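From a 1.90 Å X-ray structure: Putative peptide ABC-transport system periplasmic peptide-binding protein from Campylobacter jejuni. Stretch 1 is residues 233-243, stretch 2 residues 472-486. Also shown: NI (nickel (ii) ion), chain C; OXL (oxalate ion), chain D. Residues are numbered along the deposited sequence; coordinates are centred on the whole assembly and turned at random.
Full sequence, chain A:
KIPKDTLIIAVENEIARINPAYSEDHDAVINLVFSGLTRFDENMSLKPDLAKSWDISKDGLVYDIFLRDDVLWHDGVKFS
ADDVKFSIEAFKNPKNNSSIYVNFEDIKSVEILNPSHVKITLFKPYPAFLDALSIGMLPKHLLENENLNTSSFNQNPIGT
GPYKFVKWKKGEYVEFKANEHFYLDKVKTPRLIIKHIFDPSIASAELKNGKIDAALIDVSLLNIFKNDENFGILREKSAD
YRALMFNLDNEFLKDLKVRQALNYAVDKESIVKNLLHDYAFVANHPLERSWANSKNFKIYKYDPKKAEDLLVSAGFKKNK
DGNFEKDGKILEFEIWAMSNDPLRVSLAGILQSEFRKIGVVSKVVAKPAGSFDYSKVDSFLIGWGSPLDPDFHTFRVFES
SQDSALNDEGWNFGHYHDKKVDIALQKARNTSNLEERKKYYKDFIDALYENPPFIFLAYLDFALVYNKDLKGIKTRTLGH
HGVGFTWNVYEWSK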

# COMPACT_ATOMS: atom_id res chain seq x y z
N ILE A 233 16.86 15.15 -7.22
CA ILE A 233 15.83 14.15 -7.56
C ILE A 233 16.37 12.77 -7.27
O ILE A 233 17.31 12.32 -7.92
CB ILE A 233 15.41 14.23 -9.04
CG1 ILE A 233 14.97 15.65 -9.40
CG2 ILE A 233 14.29 13.23 -9.30
CD1 ILE A 233 14.83 15.91 -10.91
N LEU A 234 15.80 12.10 -6.28
CA LEU A 234 16.20 10.75 -5.92
C LEU A 234 15.24 9.76 -6.56
O LEU A 234 14.04 9.83 -6.27
CB LEU A 234 16.15 10.54 -4.42
CG LEU A 234 17.45 10.77 -3.68
CD1 LEU A 234 17.09 10.69 -2.23
CD2 LEU A 234 18.50 9.74 -4.07
N ARG A 235 15.75 8.87 -7.41
CA ARG A 235 14.92 7.82 -8.02
C ARG A 235 14.77 6.68 -7.06
O ARG A 235 15.78 6.14 -6.62
CB ARG A 235 15.52 7.28 -9.31
CG ARG A 235 14.77 6.02 -9.78
CD ARG A 235 15.37 5.41 -11.02
NE ARG A 235 15.37 6.31 -12.17
CZ ARG A 235 14.63 6.13 -13.27
NH1 ARG A 235 13.82 5.09 -13.37
NH2 ARG A 235 14.72 6.99 -14.29
N GLU A 236 13.54 6.31 -6.73
CA GLU A 236 13.29 5.24 -5.75
C GLU A 236 12.56 4.07 -6.42
O GLU A 236 11.59 4.30 -7.14
CB GLU A 236 12.47 5.77 -4.57
CG GLU A 236 13.12 6.97 -3.92
CD GLU A 236 13.23 6.83 -2.41
OE1 GLU A 236 13.48 5.70 -1.93
OE2 GLU A 236 13.07 7.85 -1.69
N LYS A 237 13.06 2.85 -6.23
CA LYS A 237 12.40 1.65 -6.74
C LYS A 237 11.20 1.38 -5.86
O LYS A 237 11.17 1.85 -4.73
CB LYS A 237 13.34 0.44 -6.72
CG LYS A 237 14.50 0.52 -7.74
CD LYS A 237 14.00 0.35 -9.20
CE LYS A 237 15.12 0.51 -10.24
NZ LYS A 237 14.87 1.59 -11.30
N SER A 238 10.19 0.65 -6.36
CA SER A 238 9.05 0.35 -5.49
C SER A 238 8.38 -0.94 -5.90
O SER A 238 8.54 -1.39 -7.03
CB SER A 238 8.01 1.46 -5.52
OG SER A 238 7.03 1.20 -6.53
N ALA A 239 7.56 -1.47 -5.00
CA ALA A 239 6.76 -2.67 -5.29
C ALA A 239 5.34 -2.25 -5.69
O ALA A 239 4.41 -3.06 -5.73
CB ALA A 239 6.75 -3.63 -4.05
N ASP A 240 5.18 -0.95 -5.96
CA ASP A 240 3.88 -0.39 -6.28
C ASP A 240 3.52 -0.61 -7.76
O ASP A 240 4.28 -0.21 -8.63
CB ASP A 240 3.90 1.10 -5.98
CG ASP A 240 2.53 1.71 -6.02
OD1 ASP A 240 1.53 0.97 -6.06
OD2 ASP A 240 2.44 2.94 -5.96
N TYR A 241 2.37 -1.22 -8.04
CA TYR A 241 1.93 -1.35 -9.47
C TYR A 241 0.59 -0.64 -9.75
O TYR A 241 -0.19 -0.38 -8.84
CB TYR A 241 1.82 -2.84 -9.86
CG TYR A 241 0.76 -3.60 -9.06
CD1 TYR A 241 -0.59 -3.52 -9.42
CD2 TYR A 241 1.11 -4.40 -7.99
CE1 TYR A 241 -1.57 -4.20 -8.66
CE2 TYR A 241 0.14 -5.10 -7.25
CZ TYR A 241 -1.18 -4.97 -7.58
OH TYR A 241 -2.15 -5.62 -6.86
N ARG A 242 0.35 -0.31 -11.03
CA ARG A 242 -0.93 0.23 -11.47
C ARG A 242 -1.60 -0.82 -12.34
O ARG A 242 -0.93 -1.57 -13.01
CB ARG A 242 -0.80 1.54 -12.30
CG ARG A 242 -0.26 2.71 -11.47
CD ARG A 242 -1.29 3.28 -10.54
NE ARG A 242 -0.66 4.12 -9.53
CZ ARG A 242 -0.12 3.67 -8.41
NH1 ARG A 242 -0.11 2.37 -8.11
NH2 ARG A 242 0.43 4.53 -7.57
N ALA A 243 -2.92 -0.86 -12.29
CA ALA A 243 -3.73 -1.86 -13.01
C ALA A 243 -5.12 -1.33 -13.25
O ALA A 243 -5.54 -0.42 -12.53
CB ALA A 243 -3.78 -3.23 -12.18
N GLY A 472 20.78 13.79 4.41
CA GLY A 472 20.49 12.61 5.21
C GLY A 472 19.45 11.66 4.61
O GLY A 472 19.20 10.57 5.18
N ILE A 473 18.84 12.05 3.49
CA ILE A 473 17.79 11.21 2.89
C ILE A 473 18.39 9.90 2.42
O ILE A 473 19.42 9.87 1.75
CB ILE A 473 17.07 11.90 1.74
CG1 ILE A 473 16.45 13.21 2.22
CG2 ILE A 473 15.97 10.99 1.16
CD1 ILE A 473 15.92 14.08 1.05
N LYS A 474 17.78 8.80 2.83
CA LYS A 474 18.19 7.49 2.37
C LYS A 474 17.06 6.84 1.58
O LYS A 474 15.88 6.96 1.97
CB LYS A 474 18.56 6.60 3.55
CG LYS A 474 19.87 7.01 4.27
CD LYS A 474 20.10 6.01 5.41
CE LYS A 474 21.41 6.24 6.16
NZ LYS A 474 21.36 5.54 7.48
N THR A 475 17.40 6.15 0.48
CA THR A 475 16.39 5.43 -0.31
C THR A 475 16.19 4.05 0.27
O THR A 475 17.05 3.54 1.01
CB THR A 475 16.79 5.25 -1.77
OG1 THR A 475 18.01 4.50 -1.82
CG2 THR A 475 17.00 6.61 -2.47
N ARG A 476 15.04 3.47 -0.06
CA ARG A 476 14.83 2.04 0.06
C ARG A 476 13.62 1.68 -0.80
O ARG A 476 12.98 2.57 -1.41
CB ARG A 476 14.67 1.60 1.53
CG ARG A 476 13.43 2.08 2.24
CD ARG A 476 13.37 1.53 3.70
NE ARG A 476 11.97 1.62 4.12
CZ ARG A 476 11.51 1.44 5.35
NH1 ARG A 476 10.19 1.57 5.55
NH2 ARG A 476 12.33 1.17 6.36
N THR A 477 13.36 0.39 -0.93
CA THR A 477 12.27 -0.05 -1.79
C THR A 477 10.95 0.41 -1.19
O THR A 477 10.60 0.03 -0.06
CB THR A 477 12.32 -1.55 -2.01
OG1 THR A 477 13.60 -1.85 -2.57
CG2 THR A 477 11.24 -2.01 -3.02
N LEU A 478 10.24 1.25 -1.93
CA LEU A 478 9.02 1.87 -1.45
C LEU A 478 7.82 0.94 -1.68
O LEU A 478 7.92 -0.11 -2.35
CB LEU A 478 8.77 3.22 -2.15
CG LEU A 478 9.91 4.24 -1.93
CD1 LEU A 478 9.55 5.61 -2.47
CD2 LEU A 478 10.35 4.32 -0.41
N GLY A 479 6.69 1.33 -1.08
CA GLY A 479 5.44 0.62 -1.27
C GLY A 479 4.50 1.47 -2.09
O GLY A 479 4.91 2.46 -2.73
N HIS A 480 3.26 1.05 -2.06
CA HIS A 480 2.13 1.70 -2.71
C HIS A 480 2.05 3.19 -2.30
O HIS A 480 2.22 3.53 -1.12
CB HIS A 480 0.88 0.92 -2.34
CG HIS A 480 -0.37 1.48 -2.88
ND1 HIS A 480 -0.53 1.80 -4.22
CD2 HIS A 480 -1.55 1.77 -2.27
CE1 HIS A 480 -1.74 2.27 -4.41
NE2 HIS A 480 -2.40 2.26 -3.26
N HIS A 481 1.90 4.05 -3.31
CA HIS A 481 1.95 5.52 -3.23
C HIS A 481 3.31 6.04 -2.81
O HIS A 481 3.40 7.19 -2.42
CB HIS A 481 0.90 6.14 -2.28
CG HIS A 481 -0.53 5.89 -2.69
ND1 HIS A 481 -1.17 6.61 -3.69
CD2 HIS A 481 -1.45 5.03 -2.20
CE1 HIS A 481 -2.42 6.18 -3.81
NE2 HIS A 481 -2.62 5.22 -2.91
N GLY A 482 4.35 5.21 -2.90
CA GLY A 482 5.68 5.60 -2.50
C GLY A 482 5.83 5.65 -0.98
O GLY A 482 6.89 6.08 -0.46
N VAL A 483 4.79 5.19 -0.27
CA VAL A 483 4.87 5.16 1.22
C VAL A 483 6.15 4.50 1.64
O VAL A 483 6.58 3.47 1.08
CB VAL A 483 3.63 4.47 1.85
CG1 VAL A 483 3.84 4.10 3.31
CG2 VAL A 483 2.38 5.43 1.75
N GLY A 484 6.82 5.15 2.59
CA GLY A 484 8.09 4.66 3.02
C GLY A 484 9.17 5.62 2.64
O GLY A 484 10.29 5.46 3.08
N PHE A 485 8.87 6.64 1.83
CA PHE A 485 9.96 7.49 1.39
C PHE A 485 10.50 8.38 2.54
O PHE A 485 11.60 8.93 2.44
CB PHE A 485 9.56 8.33 0.15
CG PHE A 485 8.67 9.51 0.44
CD1 PHE A 485 9.23 10.79 0.60
CD2 PHE A 485 7.29 9.36 0.54
CE1 PHE A 485 8.41 11.91 0.84
CE2 PHE A 485 6.46 10.45 0.80
CZ PHE A 485 7.04 11.75 0.95
N THR A 486 9.74 8.44 3.63
CA THR A 486 10.08 9.18 4.84
C THR A 486 10.55 8.28 5.97
O THR A 486 10.58 8.71 7.14
CB THR A 486 8.86 9.98 5.33
OG1 THR A 486 7.71 9.10 5.40
CG2 THR A 486 8.55 11.10 4.40
NI NI C . -3.97 3.52 -2.73
C1 OXL D . -5.40 2.77 -5.01
C2 OXL D . -5.94 2.02 -3.80
O1 OXL D . -5.80 2.55 -6.24
O2 OXL D . -7.11 1.60 -3.88
O3 OXL D . -4.58 3.67 -4.76
O4 OXL D . -5.29 1.95 -2.69
O HOH W 1 13.57 7.80 0.73
O HOH W 2 14.57 2.83 -3.85
O HOH W 3 -5.40 4.80 -2.26

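A metal-binding histidine uses one ring nitrogen for the metal, and what becomes of the other often decides how firmly the ring is held. The contact between residues 233-243 and 472-486 of this putative periplasmic peptide-binding protein is a good example, because a single carboxylate, that of Asp240, serves both the histidine ring and the backbone beside it. His480 NE2 lies 2.1 Å from the nickel ion NI, which leaves ND1 on the other side of the ring as a donor. It gives its proton to Asp240 OD1, with His480 ND1 and Asp240 OD1 2.9 Å apart and an angle of 163° at the hydrogen. The oxygen sits at the edge of the ring, near its plane, where the lone pair can meet the N-H directly. The second carboxylate oxygen accepts from the next residue's backbone, His481 N to Asp240 OD2, again at 2.9 Å.

Asp240 is itself held from within its own stretch. Arg242 forms a salt bridge to it, with Arg242 NH1 3.0 Å from Asp240 OD1 and Arg242 NH2 3.0 Å from Asp240 OD2, so each oxygen accepts one hydrogen bond from the guanidinium and one from across the contact. The buried negative charge is thereby compensated while it orients the ring. Its own amide is satisfied too, since Asp240 N donates to Ser238 OG at 2.9 Å. His481 joins the metal through NE2, 2.2 Å from NI, and its ND1 is hydrogen-bonded elsewhere in the structure. Oxalate O3 and O4, at 2.1 and 2.0 Å from NI, and water 3 add further ligands. The 3.0 Å between His480 NE2 and His481 NE2 is therefore no hydrogen bond; both nitrogens face the same metal.

Before the histidines, backbone pairing takes over. Leu478 N donates to Lys237 O at 3.0 Å and an almost straight 178°, and Ala239 N donates to Leu478 O, also at 3.0 Å. Together these two bonds make a single beta bridge between Ser238 and Leu478, whose CA atoms are 4.3 Å apart, and both polar backbone atoms of Leu478 are satisfied by the other stretch. Lys237 N, by contrast, donates to water 2 at 2.8 Å, and that water reaches Arg476 O at 2.9 Å through a weak bond, so solvent fills in where direct pairing is absent.

Glu236 shows how a buried carboxylate is served less generously. Its OE1 accepts only a weak bond across the contact, from Arg476 N at 3.3 Å, and also lies 3.2 Å from Arg476 O, an acceptor that cannot bond to it. Its OE2 is 2.5 Å from the oxygen of water 1, which also lies 2.8 Å from Lys474 O and so links the two stretches. Apolar packing flanks this group: Glu236 CB meets Leu478 CD1 at 3.6 Å, and Leu234 CD1 meets Ile473 CG2 at the same distance.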